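Local structure of prolyl oligopeptidase (Novosphingobium capsulatum, 1YR2) at residues L423-S427 and F428-A432; Y380-A384 and K385-L389; P504-A508 and G509-W513; E99-M102 and K103-D107. The protein is a serine peptidase that probably hydrolyses oligopeptides after proline and, much less readily, after alanine. All coordinates share one frame; numbering follows the deposited sequence.

From the N terminus the order is contact 4, contact 2, contact 1, contact 3. Each is a local contact within one continuous stretch, and the four run in series, so none nests in or crosses another. Contact 4 closes no loop; it lies within the last turns of helix 95-105. Contacts 2 and 1 close hairpin ends in two propeller sheets, and contact 3 caps helix 508-514 of the peptidase part. Contact 3 joins them: Pro504 packs on Ala384 and on Phe428, Phe428 O meets Phe506 CD1 at 3.4 Å, and Thr512 OG1 meets Met102 CB at 3.3 Å. Contacts 1, 2 and 3 lie at the seam between propeller and peptidase domain, with contact 4 behind contact 3 on the peptidase side.

Contact 1: residues L423-S427 and F428-A432; sequences LSFSS and FTQPA
Ser427 and Gln430 face each other as first and last residues of a type I beta turn, the tight end of a beta hairpin in one four-stranded sheet of the seven-bladed propeller. Two backbone bonds close it, and their geometry differs. Ser427 N gives to Gln430 O at 2.9 Å, in the carbonyl plane and on a lone pair. The return bond, Gln430 N to Ser427 O at 3.1 Å, is straight at the hydrogen (166°), yet its donor stands 70° out of the carbonyl plane. Ser427 OG turns from the hairpin to Ile406 O, which holds it by a hydrogen bond. Phe428, the second turn residue, has its ring buried beyond the turn, where it meets the ring of Phe477 and touches Val461 and Val479, so the turn abuts strands of the peptidase domain. Beyond the turn the chain stays close to its partner strand through CA-H...O contacts, with Ala432 CA 3.3 Å from Phe425 O; Ser426 CB lies 3.7 Å from Ala432 CA. Gln430 CG is swung anti to its own N (chi1 177°), which carries it to the edge of the Phe425 ring, 3.9 Å from Phe425 CD2. The chain then bends, and the amide folds back so that Gln430 NE2, with its acceptor near the amide plane, donates to Pro431 O at 2.8 Å.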
loop_
_atom_site.group_PDB
_atom_site.type_symbol
_atom_site.label_atom_id
_atom_site.label_comp_id
_atom_site.label_asym_id
_atom_site.label_seq_id
_atom_site.Cartn_x
_atom_site.Cartn_y
_atom_site.Cartn_z
ATOM N N LEU A 423 4.183 17.550 0.334
ATOM C CA LEU A 423 3.684 16.389 -0.403
ATOM C C LEU A 423 4.430 15.162 0.105
ATOM O O LEU A 423 5.658 15.192 0.226
ATOM C CB LEU A 423 3.961 16.613 -1.908
ATOM C CG LEU A 423 3.548 15.626 -2.971
ATOM C CD1 LEU A 423 2.060 15.437 -2.901
ATOM C CD2 LEU A 423 3.803 16.228 -4.341
ATOM N N SER A 424 3.716 14.077 0.381
ATOM C CA SER A 424 4.320 12.830 0.799
ATOM C C SER A 424 4.640 11.964 -0.442
ATOM O O SER A 424 3.787 11.762 -1.295
ATOM C CB SER A 424 3.386 12.111 1.778
ATOM O OG SER A 424 3.986 10.889 2.168
ATOM N N PHE A 425 5.867 11.468 -0.530
ATOM C CA PHE A 425 6.356 10.752 -1.724
ATOM C C PHE A 425 7.071 9.477 -1.279
ATOM O O PHE A 425 7.905 9.483 -0.323
ATOM C CB PHE A 425 7.292 11.638 -2.501
ATOM C CG PHE A 425 7.911 10.983 -3.687
ATOM C CD1 PHE A 425 7.213 10.867 -4.854
ATOM C CD2 PHE A 425 9.188 10.473 -3.621
ATOM C CE1 PHE A 425 7.796 10.288 -5.969
ATOM C CE2 PHE A 425 9.776 9.840 -4.735
ATOM C CZ PHE A 425 9.092 9.764 -5.901
ATOM N N SER A 426 6.856 8.386 -2.010
ATOM C CA SER A 426 7.617 7.168 -1.755
ATOM C C SER A 426 7.881 6.427 -3.060
ATOM O O SER A 426 7.214 6.679 -4.099
ATOM C CB SER A 426 6.885 6.296 -0.758
ATOM O OG SER A 426 5.874 5.568 -1.430
ATOM N N SER A 427 8.865 5.547 -3.057
ATOM C CA SER A 427 9.111 4.726 -4.222
ATOM C C SER A 427 9.981 3.546 -3.836
ATOM O O SER A 427 10.296 3.393 -2.691
ATOM C CB SER A 427 9.786 5.537 -5.353
ATOM O OG SER A 427 9.625 4.854 -6.594
ATOM N N PHE A 428 10.372 2.715 -4.803
ATOM C CA PHE A 428 11.129 1.503 -4.491
ATOM C C PHE A 428 12.456 1.814 -3.806
ATOM O O PHE A 428 12.957 0.992 -3.046
ATOM C CB PHE A 428 11.343 0.656 -5.738
ATOM C CG PHE A 428 10.087 0.258 -6.401
ATOM C CD1 PHE A 428 9.272 -0.690 -5.832
ATOM C CD2 PHE A 428 9.666 0.894 -7.584
ATOM C CE1 PHE A 428 8.078 -1.056 -6.417
ATOM C CE2 PHE A 428 8.478 0.489 -8.224
ATOM C CZ PHE A 428 7.673 -0.473 -7.612
ATOM N N THR A 429 13.009 3.012 -4.019
ATOM C CA THR A 429 14.253 3.386 -3.338
ATOM C C THR A 429 14.103 4.617 -2.501
ATOM O O THR A 429 15.102 5.265 -2.138
ATOM C CB THR A 429 15.360 3.632 -4.354
ATOM O OG1 THR A 429 14.877 4.584 -5.329
ATOM C CG2 THR A 429 15.622 2.327 -5.123
ATOM N N GLN A 430 12.878 4.921 -2.131
ATOM C CA GLN A 430 12.578 6.092 -1.298
ATOM C C GLN A 430 11.522 5.755 -0.274
ATOM O O GLN A 430 10.318 5.746 -0.571
ATOM C CB GLN A 430 12.165 7.258 -2.185
ATOM C CG GLN A 430 11.763 8.534 -1.460
ATOM C CD GLN A 430 12.901 9.088 -0.678
ATOM O OE1 GLN A 430 13.769 9.744 -1.245
ATOM N NE2 GLN A 430 12.920 8.819 0.626
ATOM N N PRO A 431 11.918 5.464 0.961
ATOM C CA PRO A 431 10.923 5.372 2.019
ATOM C C PRO A 431 10.122 6.669 2.118
ATOM O O PRO A 431 10.666 7.740 1.842
ATOM C CB PRO A 431 11.769 5.131 3.278
ATOM C CG PRO A 431 13.095 4.657 2.769
ATOM C CD PRO A 431 13.292 5.307 1.456
ATOM N N ALA A 432 8.853 6.574 2.521
ATOM C CA ALA A 432 7.934 7.690 2.483
ATOM C C ALA A 432 8.613 8.876 3.133
ATOM O O ALA A 432 9.147 8.771 4.233
ATOM C CB ALA A 432 6.697 7.388 3.213
#

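Contact 2: residues Y380-A384 and K385-L389; sequences YIHDA and KSQVL
His382 and Gln387 lie side by side and point the same way across a beta hairpin of the propeller, formed by strands 375-382 and 385-392. The imidazole and amide planes are only 19° apart, and Gln387 OE1 sits over one ring face, 3.8 Å from His382 CG. Asp383 OD2 lies over the opposite face, while His382 ND1 is hydrogen-bonded to Asp364; the ring is thus sandwiched and its rotation probably fixed. On the same side of the sheet, Tyr380 and Leu389 cross at about a right angle: Leu389 CD1 approaches Tyr380 CE2 at 3.8 Å, and Gln387 O lies in the ring plane at the edge. The backbone register agrees, with Tyr380 N bonded to Gln387 O at 2.9 Å and returned by Gln387 N to Tyr380 O.

Asp383 and Ala384 make the turn with positive phi at both residues. Lys385 curls back over it: CG stands between its own N and carbonyl carbon (chi1 66°), and a late bend (chi4 -67°) brings Lys385 NZ within 2.9 Å of His382 O, tilted from the carbonyl plane. A weak bond to Asp383 O joins it, as do Gln463 OE1 and a water that bridges to Asp383 OD2. Asp383 OD1 in turn bonds Tyr531 OH, tying the hairpin tip to the peptidase domain. On the other side of the hairpin a second water donates to Tyr380 O at 2.9 Å and accepts from Ser386 OG at 2.6 Å.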
loop_
_atom_site.group_PDB
_atom_site.type_symbol
_atom_site.label_atom_id
_atom_site.label_comp_id
_atom_site.label_asym_id
_atom_site.label_seq_id
_atom_site.Cartn_x
_atom_site.Cartn_y
_atom_site.Cartn_z
ATOM N N TYR A 380 -3.121 11.761 -9.502
ATOM C CA TYR A 380 -3.640 10.803 -10.413
ATOM C C TYR A 380 -2.771 9.565 -10.441
ATOM O O TYR A 380 -1.540 9.621 -10.151
ATOM C CB TYR A 380 -3.686 11.376 -11.848
ATOM C CG TYR A 380 -4.758 12.402 -12.093
ATOM C CD1 TYR A 380 -6.054 12.032 -12.403
ATOM C CD2 TYR A 380 -4.446 13.754 -12.028
ATOM C CE1 TYR A 380 -7.028 13.003 -12.655
ATOM C CE2 TYR A 380 -5.371 14.688 -12.229
ATOM C CZ TYR A 380 -6.665 14.342 -12.588
ATOM O OH TYR A 380 -7.584 15.373 -12.820
ATOM N N ILE A 381 -3.373 8.460 -10.878
ATOM C CA ILE A 381 -2.601 7.275 -11.237
ATOM C C ILE A 381 -2.492 7.296 -12.768
ATOM O O ILE A 381 -3.487 7.048 -13.474
ATOM C CB ILE A 381 -3.225 5.974 -10.750
ATOM C CG1 ILE A 381 -3.401 5.963 -9.218
ATOM C CG2 ILE A 381 -2.323 4.799 -11.143
ATOM C CD1 ILE A 381 -2.179 6.241 -8.448
ATOM N N HIS A 382 -1.286 7.606 -13.220
ATOM C CA HIS A 382 -0.897 7.721 -14.611
ATOM C C HIS A 382 0.128 6.626 -14.977
ATOM O O HIS A 382 1.265 6.662 -14.558
ATOM C CB HIS A 382 -0.264 9.104 -14.802
ATOM C CG HIS A 382 0.028 9.445 -16.232
ATOM N ND1 HIS A 382 -0.972 9.718 -17.136
ATOM C CD2 HIS A 382 1.200 9.565 -16.912
ATOM C CE1 HIS A 382 -0.435 9.981 -18.322
ATOM N NE2 HIS A 382 0.881 9.876 -18.216
ATOM N N ASP A 383 -0.298 5.670 -15.781
ATOM C CA ASP A 383 0.515 4.484 -16.110
ATOM C C ASP A 383 1.191 3.863 -14.871
ATOM O O ASP A 383 2.410 3.685 -14.812
ATOM C CB ASP A 383 1.524 4.792 -17.199
ATOM C CG ASP A 383 0.868 5.150 -18.536
ATOM O OD1 ASP A 383 0.010 4.410 -19.063
ATOM O OD2 ASP A 383 1.209 6.167 -19.150
ATOM N N ALA A 384 0.365 3.529 -13.897
ATOM C CA ALA A 384 0.759 2.765 -12.706
ATOM C C ALA A 384 1.701 3.453 -11.732
ATOM O O ALA A 384 2.332 2.792 -10.970
ATOM C CB ALA A 384 1.318 1.399 -13.139
ATOM N N LYS A 385 1.736 4.782 -11.740
ATOM C CA LYS A 385 2.564 5.575 -10.843
ATOM C C LYS A 385 1.836 6.923 -10.688
ATOM O O LYS A 385 0.862 7.200 -11.374
ATOM C CB LYS A 385 3.975 5.754 -11.438
ATOM C CG LYS A 385 3.881 6.621 -12.760
ATOM C CD LYS A 385 5.123 6.802 -13.502
ATOM C CE LYS A 385 4.787 7.557 -14.830
ATOM N NZ LYS A 385 3.957 6.607 -15.633
ATOM N N SER A 386 2.304 7.762 -9.793
ATOM C CA SER A 386 1.647 9.020 -9.520
ATOM C C SER A 386 2.040 10.100 -10.539
ATOM O O SER A 386 3.176 10.201 -10.944
ATOM C CB SER A 386 1.916 9.497 -8.090
ATOM O OG SER A 386 1.231 8.705 -7.123
ATOM N N GLN A 387 1.058 10.898 -10.960
ATOM C CA GLN A 387 1.268 12.174 -11.595
ATOM C C GLN A 387 0.418 13.185 -10.826
ATOM O O GLN A 387 -0.802 12.997 -10.718
ATOM C CB GLN A 387 0.791 12.151 -13.044
ATOM C CG GLN A 387 0.996 13.472 -13.738
ATOM C CD GLN A 387 0.717 13.384 -15.176
ATOM O OE1 GLN A 387 -0.429 13.188 -15.569
ATOM N NE2 GLN A 387 1.761 13.562 -15.994
ATOM N N VAL A 388 1.037 14.249 -10.304
ATOM C CA VAL A 388 0.324 15.267 -9.547
ATOM C C VAL A 388 0.204 16.491 -10.432
ATOM O O VAL A 388 1.202 17.102 -10.795
ATOM C CB VAL A 388 1.035 15.614 -8.225
ATOM C CG1 VAL A 388 0.194 16.667 -7.436
ATOM C CG2 VAL A 388 1.254 14.361 -7.344
ATOM N N LEU A 389 -1.024 16.807 -10.854
ATOM C CA LEU A 389 -1.280 17.944 -11.699
ATOM C C LEU A 389 -1.766 19.146 -10.908
ATOM O O LEU A 389 -2.544 19.023 -9.956
ATOM C CB LEU A 389 -2.280 17.566 -12.813
ATOM C CG LEU A 389 -1.857 16.455 -13.773
ATOM C CD1 LEU A 389 -2.974 16.082 -14.809
ATOM C CD2 LEU A 389 -0.610 16.863 -14.471
HETATM O O HOH W 1 -1.196 9.571 -7.322
HETATM O O HOH W 2 3.627 7.468 -18.174
#

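Contact 3: residues P504-A508 and G509-W513; sequences PWFSA and GFMTW
Ser507 meets Phe510 as the N-cap of helix 508-514, a helix of the alpha/beta-hydrolase domain entered from the loop after strand 490-493. The hydrogen bonds come first. Phe510 N gives to Ser507 OG at 3.1 Å in a nearly straight bond (169°), the capping interaction that satisfies an N-H of the first turn. Gly509 N donates to a water at 2.9 Å, which also bonds Ser507 OG. Ser507 O accepts from Met511 N at 3.0 Å, starting the helical bonding. One step on, Ala508 O is gripped twice, by Thr512 N and Thr512 OG1, which arrive from opposite faces of the carbonyl plane. Thr512 OG1 lies anti to its own carbonyl carbon (chi1 -63°), which turns it back down the helix to reach Ala508 O at 2.9 Å.

Aromatic packing follows. The Phe510 ring has Ser507 OG over one face and Trp505 at its edge, where Trp505 CZ2 comes 3.8 Å from Phe510 CE2; the same ring stacks on Phe520 and meets Tyr493. Replacing Phe510 with an alanine would probably leave the Trp505 indole without this neighbour and open a gap beside Phe520 and Tyr493.

The third kind is a Met-aromatic contact. Met511 CG lies 3.8 Å from Phe506 CE1, near the plane of the ring, and the side chain continues toward Leu105 and Thr429. Its sulfur also stays at the rim, with Met511 SD 5.4 Å from the centroid of the Phe506 ring and 79° off the ring normal.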
loop_
_atom_site.group_PDB
_atom_site.type_symbol
_atom_site.label_atom_id
_atom_site.label_comp_id
_atom_site.label_asym_id
_atom_site.label_seq_id
_atom_site.Cartn_x
_atom_site.Cartn_y
_atom_site.Cartn_z
ATOM N N PRO A 504 4.253 2.139 -7.157
ATOM C CA PRO A 504 5.497 2.088 -6.384
ATOM C C PRO A 504 5.302 2.225 -4.860
ATOM O O PRO A 504 4.485 2.986 -4.396
ATOM C CB PRO A 504 6.309 3.277 -6.931
ATOM C CG PRO A 504 5.801 3.458 -8.342
ATOM C CD PRO A 504 4.305 3.202 -8.195
ATOM N N TRP A 505 6.121 1.505 -4.116
ATOM C CA TRP A 505 6.192 1.617 -2.672
ATOM C C TRP A 505 7.597 1.210 -2.234
ATOM O O TRP A 505 8.331 0.606 -3.011
ATOM C CB TRP A 505 5.127 0.751 -2.002
ATOM C CG TRP A 505 5.437 -0.706 -1.844
ATOM C CD1 TRP A 505 5.851 -1.326 -0.705
ATOM C CD2 TRP A 505 5.350 -1.722 -2.843
ATOM N NE1 TRP A 505 6.056 -2.671 -0.941
ATOM C CE2 TRP A 505 5.753 -2.931 -2.254
ATOM C CE3 TRP A 505 5.003 -1.725 -4.197
ATOM C CZ2 TRP A 505 5.779 -4.131 -2.948
ATOM C CZ3 TRP A 505 5.015 -2.935 -4.898
ATOM C CH2 TRP A 505 5.409 -4.121 -4.263
ATOM N N PHE A 506 7.922 1.489 -0.994
ATOM C CA PHE A 506 9.232 1.132 -0.470
ATOM C C PHE A 506 9.152 -0.183 0.265
ATOM O O PHE A 506 8.431 -0.298 1.254
ATOM C CB PHE A 506 9.839 2.242 0.446
ATOM C CG PHE A 506 11.170 1.840 0.991
ATOM C CD1 PHE A 506 12.257 1.869 0.194
ATOM C CD2 PHE A 506 11.289 1.328 2.274
ATOM C CE1 PHE A 506 13.524 1.414 0.636
ATOM C CE2 PHE A 506 12.531 0.882 2.750
ATOM C CZ PHE A 506 13.648 0.926 1.917
ATOM N N SER A 507 9.908 -1.171 -0.211
ATOM C CA SER A 507 10.047 -2.469 0.398
ATOM C C SER A 507 11.492 -2.625 0.855
ATOM O O SER A 507 12.399 -2.586 0.018
ATOM C CB SER A 507 9.784 -3.565 -0.665
ATOM O OG SER A 507 10.177 -4.833 -0.201
ATOM N N ALA A 508 11.685 -2.837 2.138
ATOM C CA ALA A 508 13.011 -3.094 2.676
ATOM C C ALA A 508 13.621 -4.382 2.080
ATOM O O ALA A 508 14.821 -4.451 1.819
ATOM C CB ALA A 508 12.961 -3.165 4.188
ATOM N N GLY A 509 12.809 -5.417 1.882
ATOM C CA GLY A 509 13.272 -6.617 1.210
ATOM C C GLY A 509 13.766 -6.385 -0.205
ATOM O O GLY A 509 14.884 -6.764 -0.537
ATOM N N PHE A 510 13.012 -5.665 -1.002
ATOM C CA PHE A 510 13.451 -5.403 -2.390
ATOM C C PHE A 510 14.688 -4.518 -2.394
ATOM O O PHE A 510 15.605 -4.735 -3.202
ATOM C CB PHE A 510 12.370 -4.833 -3.268
ATOM C CG PHE A 510 11.212 -5.800 -3.502
ATOM C CD1 PHE A 510 11.420 -7.193 -3.505
ATOM C CD2 PHE A 510 9.950 -5.324 -3.683
ATOM C CE1 PHE A 510 10.329 -8.086 -3.653
ATOM C CE2 PHE A 510 8.866 -6.207 -3.877
ATOM C CZ PHE A 510 9.056 -7.570 -3.844
ATOM N N MET A 511 14.754 -3.589 -1.464
ATOM C CA MET A 511 15.911 -2.686 -1.371
ATOM C C MET A 511 17.200 -3.423 -1.031
ATOM O O MET A 511 18.294 -3.022 -1.456
ATOM C CB MET A 511 15.642 -1.610 -0.346
ATOM C CG MET A 511 16.649 -0.468 -0.327
ATOM S SD MET A 511 16.542 0.510 -1.878
ATOM C CE MET A 511 18.170 0.798 -1.998
ATOM N N THR A 512 17.076 -4.475 -0.239
ATOM C CA THR A 512 18.213 -5.313 0.123
ATOM C C THR A 512 18.834 -5.896 -1.159
ATOM O O THR A 512 20.066 -5.924 -1.310
ATOM C CB THR A 512 17.749 -6.461 1.084
ATOM O OG1 THR A 512 17.239 -5.908 2.300
ATOM C CG2 THR A 512 18.930 -7.407 1.496
ATOM N N TRP A 513 17.991 -6.424 -2.051
ATOM C CA TRP A 513 18.465 -6.975 -3.310
ATOM C C TRP A 513 19.121 -5.898 -4.161
ATOM O O TRP A 513 20.231 -6.094 -4.629
ATOM C CB TRP A 513 17.322 -7.604 -4.099
ATOM C CG TRP A 513 17.643 -8.237 -5.374
ATOM C CD1 TRP A 513 17.549 -7.694 -6.607
ATOM C CD2 TRP A 513 18.091 -9.592 -5.569
ATOM N NE1 TRP A 513 17.913 -8.612 -7.557
ATOM C CE2 TRP A 513 18.246 -9.787 -6.950
ATOM C CE3 TRP A 513 18.345 -10.655 -4.712
ATOM C CZ2 TRP A 513 18.624 -11.004 -7.502
ATOM C CZ3 TRP A 513 18.721 -11.893 -5.266
ATOM C CH2 TRP A 513 18.875 -12.040 -6.640
HETATM O O HOH W 3 10.145 -5.777 2.876
#

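Contact 4: residues E99-M102 and K103-D107; sequences EKRM and KALID
The Arg101 guanidinium carries Leu105 on one face and Ala104 at its edge, an i to i+4 and i to i+3 pattern on the closing turns of alpha helix 95-105. Leu105 CD2 lies over the face, 3.4 Å from Arg101 NH2, with the two side chains crossing at about a right angle; Ala104 CB is near the plane, 3.7 Å from Arg101 NH1. A bend at chi2 (70°) brings the arginine back toward these residues. Its polar atoms are held by a salt bridge from NE to Asp515 and a hydrogen bond from NH2 to Thr453, which probably fix the plane of the group.

The second flat group, the Glu99 carboxylate, is shared between two cations. OE2 forms a salt bridge with Arg95, one turn earlier, and OE1 forms another with Lys103 one turn later, where the Glu99 OE1 to Lys103 NZ bond is weak at 3.4 Å. With an alanine here, Lys103 NZ and Arg95 would probably both lose a counter-charge, and the lysine chain would be more likely to swing.

Backbone bonding changes along the stretch. Lys103 N gives to Glu99 O at 3.0 Å and Ala104 N to Lys100 O at 3.2 Å, both i to i+4, but Leu105 N favours Met102 O at 3.0 Å and bonds Arg101 O only weakly. Met102 packs on Thr512 and on helix 699-717, setting this helix against two others of the peptidase domain. Met102 CE meets Ile106 CD1 at 4.2 Å, and Ile106 CG1 rests 3.4 Å from Met102 O.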
loop_
_atom_site.group_PDB
_atom_site.type_symbol
_atom_site.label_atom_id
_atom_site.label_comp_id
_atom_site.label_asym_id
_atom_site.label_seq_id
_atom_site.Cartn_x
_atom_site.Cartn_y
_atom_site.Cartn_z
ATOM N N GLU A 99 21.357 -10.685 5.154
ATOM C CA GLU A 99 20.706 -10.514 6.463
ATOM C C GLU A 99 21.172 -9.215 7.133
ATOM O O GLU A 99 20.384 -8.532 7.743
ATOM C CB GLU A 99 20.968 -11.660 7.420
ATOM C CG GLU A 99 20.213 -11.521 8.739
ATOM C CD GLU A 99 20.461 -12.661 9.737
ATOM O OE1 GLU A 99 21.589 -12.774 10.292
ATOM O OE2 GLU A 99 19.509 -13.449 9.993
ATOM N N LYS A 100 22.465 -8.932 7.020
ATOM C CA LYS A 100 23.050 -7.738 7.616
ATOM C C LYS A 100 22.502 -6.474 6.913
ATOM O O LYS A 100 22.203 -5.491 7.590
ATOM C CB LYS A 100 24.558 -7.782 7.494
ATOM C CG LYS A 100 25.313 -6.607 8.092
ATOM C CD LYS A 100 26.826 -6.784 7.870
ATOM C CE LYS A 100 27.562 -5.434 7.856
ATOM N NZ LYS A 100 27.854 -4.952 9.224
ATOM N N ARG A 101 22.438 -6.488 5.587
ATOM C CA ARG A 101 21.903 -5.344 4.868
ATOM C C ARG A 101 20.448 -5.095 5.277
ATOM O O ARG A 101 20.075 -3.946 5.572
ATOM C CB ARG A 101 21.994 -5.516 3.356
ATOM C CG ARG A 101 21.705 -4.237 2.584
ATOM C CD ARG A 101 22.800 -3.225 2.760
ATOM N NE ARG A 101 22.413 -1.873 2.420
ATOM C CZ ARG A 101 21.935 -0.971 3.291
ATOM N NH1 ARG A 101 21.603 -1.295 4.554
ATOM N NH2 ARG A 101 21.667 0.237 2.856
ATOM N N MET A 102 19.630 -6.145 5.296
ATOM C CA MET A 102 18.209 -5.982 5.561
ATOM C C MET A 102 17.959 -5.469 6.977
ATOM O O MET A 102 17.190 -4.548 7.146
ATOM C CB MET A 102 17.406 -7.241 5.369
ATOM C CG MET A 102 15.908 -6.930 5.489
ATOM S SD MET A 102 14.962 -8.160 4.789
ATOM C CE MET A 102 13.183 -7.468 5.171
ATOM N N LYS A 103 18.637 -6.044 7.962
ATOM C CA LYS A 103 18.518 -5.579 9.329
ATOM C C LYS A 103 18.794 -4.054 9.372
ATOM O O LYS A 103 18.114 -3.319 10.057
ATOM C CB LYS A 103 19.510 -6.315 10.234
ATOM C CG LYS A 103 19.087 -7.727 10.686
ATOM C CD LYS A 103 20.028 -8.280 11.817
ATOM C CE LYS A 103 19.777 -9.769 12.096
ATOM N NZ LYS A 103 20.988 -10.468 12.695
ATOM N N ALA A 104 19.795 -3.586 8.650
ATOM C CA ALA A 104 20.205 -2.195 8.759
ATOM C C ALA A 104 19.191 -1.235 8.084
ATOM O O ALA A 104 19.176 -0.054 8.421
ATOM C CB ALA A 104 21.563 -2.002 8.183
ATOM N N LEU A 105 18.341 -1.783 7.213
ATOM C CA LEU A 105 17.338 -1.017 6.438
ATOM C C LEU A 105 15.984 -0.826 7.128
ATOM O O LEU A 105 15.178 0.010 6.672
ATOM C CB LEU A 105 17.072 -1.713 5.106
ATOM C CG LEU A 105 18.172 -1.667 4.056
ATOM C CD1 LEU A 105 17.841 -2.542 2.890
ATOM C CD2 LEU A 105 18.342 -0.279 3.572
ATOM N N ILE A 106 15.705 -1.580 8.197
ATOM C CA ILE A 106 14.339 -1.602 8.821
ATOM C C ILE A 106 13.911 -0.373 9.620
ATOM O O ILE A 106 12.788 0.098 9.481
ATOM C CB ILE A 106 14.183 -2.838 9.790
ATOM C CG1 ILE A 106 14.349 -4.144 9.042
ATOM C CG2 ILE A 106 12.777 -2.815 10.493
ATOM C CD1 ILE A 106 13.523 -4.185 7.750
ATOM N N ASP A 107 14.777 0.106 10.497
ATOM C CA ASP A 107 14.425 1.106 11.483
ATOM C C ASP A 107 15.072 2.408 11.043
ATOM O O ASP A 107 16.317 2.504 10.878
ATOM C CB ASP A 107 14.868 0.704 12.911
ATOM C CG ASP A 107 14.235 -0.626 13.364
ATOM O OD1 ASP A 107 12.985 -0.760 13.309
ATOM O OD2 ASP A 107 14.907 -1.629 13.747
#